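Local atomic coordinates of acyl carrier protein (Leishmania major, PDB entry 5ZWT), a protein that probably carries growing acyl chains during fatty acid biosynthesis, on a phosphopantetheine arm that this apo form lacks. Residues V26-F32 with I66-P70. The protein carries 1 engineered substitution. Sequence-based numbering, arbitrary orientation.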
loop_
_atom_site.group_PDB
_atom_site.type_symbol
_atom_site.label_atom_id
_atom_site.label_comp_id
_atom_site.label_asym_id
_atom_site.label_seq_id
_atom_site.Cartn_x
_atom_site.Cartn_y
_atom_site.Cartn_z
ATOM N N VAL A 26 4.795 -17.711 -9.406
ATOM C CA VAL A 26 5.216 -16.361 -9.028
ATOM C C VAL A 26 5.383 -16.261 -7.512
ATOM O O VAL A 26 4.426 -16.472 -6.773
ATOM C CB VAL A 26 4.174 -15.348 -9.536
ATOM C CG1 VAL A 26 4.430 -13.947 -8.998
ATOM C CG2 VAL A 26 4.154 -15.337 -11.064
ATOM N N THR A 27 6.562 -15.844 -7.051
ATOM C CA THR A 27 6.815 -15.522 -5.650
ATOM C C THR A 27 7.379 -14.116 -5.565
ATOM O O THR A 27 7.711 -13.506 -6.585
ATOM C CB THR A 27 7.809 -16.496 -4.994
ATOM O OG1 THR A 27 9.140 -16.233 -5.468
ATOM C CG2 THR A 27 7.461 -17.909 -5.319
ATOM N N PRO A 28 7.495 -13.559 -4.353
ATOM C CA PRO A 28 8.200 -12.271 -4.204
ATOM C C PRO A 28 9.654 -12.272 -4.683
ATOM O O PRO A 28 10.236 -11.185 -4.789
ATOM C CB PRO A 28 8.130 -11.996 -2.699
ATOM C CG PRO A 28 6.992 -12.824 -2.188
ATOM C CD PRO A 28 6.691 -13.904 -3.161
ATOM N N GLU A 29 10.250 -13.423 -4.996
ATOM C CA GLU A 29 11.621 -13.455 -5.495
ATOM C C GLU A 29 11.734 -13.913 -6.945
ATOM O O GLU A 29 12.847 -14.172 -7.408
ATOM C CB GLU A 29 12.500 -14.341 -4.600
ATOM C CG GLU A 29 12.227 -14.107 -3.117
ATOM C CD GLU A 29 13.107 -12.999 -2.561
ATOM O OE1 GLU A 29 12.876 -12.544 -1.418
ATOM O OE2 GLU A 29 13.970 -12.505 -3.322
ATOM N N SER A 30 10.632 -13.984 -7.686
ATOM C CA SER A 30 10.689 -14.531 -9.037
ATOM C C SER A 30 11.523 -13.640 -9.947
ATOM O O SER A 30 11.341 -12.414 -9.980
ATOM C CB SER A 30 9.277 -14.693 -9.609
ATOM O OG SER A 30 8.576 -15.693 -8.890
ATOM N N HIS A 31 12.445 -14.263 -10.672
ATOM C CA HIS A 31 13.191 -13.609 -11.735
ATOM C C HIS A 31 12.454 -13.840 -13.040
ATOM O O HIS A 31 12.064 -14.971 -13.350
ATOM C CB HIS A 31 14.620 -14.156 -11.836
ATOM C CG HIS A 31 15.508 -13.762 -10.693
ATOM N ND1 HIS A 31 16.625 -12.971 -10.860
ATOM C CD2 HIS A 31 15.467 -14.078 -9.377
ATOM C CE1 HIS A 31 17.221 -12.799 -9.694
ATOM N NE2 HIS A 31 16.541 -13.464 -8.777
ATOM N N PHE A 32 12.267 -12.762 -13.810
ATOM C CA PHE A 32 11.382 -12.856 -14.962
ATOM C C PHE A 32 11.838 -13.951 -15.919
ATOM O O PHE A 32 11.027 -14.765 -16.370
ATOM C CB PHE A 32 11.306 -11.504 -15.673
ATOM C CG PHE A 32 10.672 -10.411 -14.847
ATOM C CD1 PHE A 32 9.772 -10.713 -13.842
ATOM C CD2 PHE A 32 10.973 -9.080 -15.096
ATOM C CE1 PHE A 32 9.190 -9.710 -13.072
ATOM C CE2 PHE A 32 10.376 -8.069 -14.348
ATOM C CZ PHE A 32 9.487 -8.389 -13.333
ATOM N N ILE A 66 15.132 -3.703 -14.236
ATOM C CA ILE A 66 14.035 -4.450 -13.618
ATOM C C ILE A 66 13.947 -5.816 -14.296
ATOM O O ILE A 66 13.379 -5.944 -15.381
ATOM C CB ILE A 66 12.711 -3.687 -13.716
ATOM C CG1 ILE A 66 12.846 -2.279 -13.110
ATOM C CG2 ILE A 66 11.627 -4.456 -13.018
ATOM C CD1 ILE A 66 11.536 -1.496 -13.000
ATOM N N GLN A 67 14.480 -6.856 -13.644
ATOM C CA GLN A 67 14.467 -8.204 -14.207
ATOM C C GLN A 67 13.878 -9.240 -13.255
ATOM O O GLN A 67 13.955 -10.445 -13.531
ATOM C CB GLN A 67 15.884 -8.627 -14.622
ATOM C CG GLN A 67 16.488 -7.803 -15.747
ATOM C CD GLN A 67 15.755 -8.009 -17.062
ATOM O OE1 GLN A 67 15.203 -9.083 -17.314
ATOM N NE2 GLN A 67 15.786 -6.996 -17.928
ATOM N N SER A 68 13.303 -8.812 -12.145
ATOM C CA SER A 68 12.748 -9.724 -11.160
ATOM C C SER A 68 11.731 -8.941 -10.354
ATOM O O SER A 68 11.699 -7.707 -10.397
ATOM C CB SER A 68 13.836 -10.279 -10.245
ATOM O OG SER A 68 14.315 -9.240 -9.391
ATOM N N ILE A 69 10.928 -9.661 -9.580
ATOM C CA ILE A 69 9.973 -8.977 -8.714
ATOM C C ILE A 69 10.692 -8.181 -7.627
ATOM O O ILE A 69 10.275 -7.045 -7.345
ATOM C CB ILE A 69 8.928 -9.960 -8.161
ATOM C CG1 ILE A 69 8.033 -10.407 -9.341
ATOM C CG2 ILE A 69 8.118 -9.326 -7.032
ATOM C CD1 ILE A 69 6.785 -11.163 -8.926
ATOM N N PRO A 70 11.763 -8.688 -6.993
ATOM C CA PRO A 70 12.516 -7.800 -6.087
ATOM C C PRO A 70 13.011 -6.530 -6.770
ATOM O O PRO A 70 12.921 -5.449 -6.180
ATOM C CB PRO A 70 13.672 -8.689 -5.601
ATOM C CG PRO A 70 13.146 -10.078 -5.689
ATOM C CD PRO A 70 12.180 -10.095 -6.855
#
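In the four-helix fold of acyl carrier proteins, the long loop between helices 3-16 and 40-53 meets the start of helix 69-78 through a single beta bridge, His31 with Ser68. Two backbone hydrogen bonds make it: Phe32 N gives to Gln67 O (2.9 Å), and Ile69 N gives to Ser30 O (2.8 Å) with an N-H...O angle of 165°. The second uses an N-H of the helix's first turn, which has no carbonyl within the helix to bind. Ser68 is the N-cap: with OG between its own N and carbonyl carbon (chi1 70°), its hydroxyl turns to Asp71 N, while CB lies over one face of the His31 ring, toward its rim and 4.0 Å from the centroid, a CH-pi contact in which the aromatic face accepts a polarised C-H and the imidazole stays partly exposed. On the buried side, Phe32 lays a ring face against the Gln67-Ser68 peptide, its CD2 3.4 Å from Gln67 C, and its CE1 reaches Ile69 CG1. The extended Ile69 chain (chi2 -169°) carries CD1 to Val26 CG1 at 3.6 Å, the two side chains crossing at about a right angle. Pro70, lacking an N-H, suits a first helical turn; its ring carbon CD comes within 3.0 Å of Pro28 O, a close carbon-to-carbonyl approach. Ser30 OG accepts from Thr27 N (2.7 Å), bracing the type I turn. Bonds and apolar packing together hold loop against helix start.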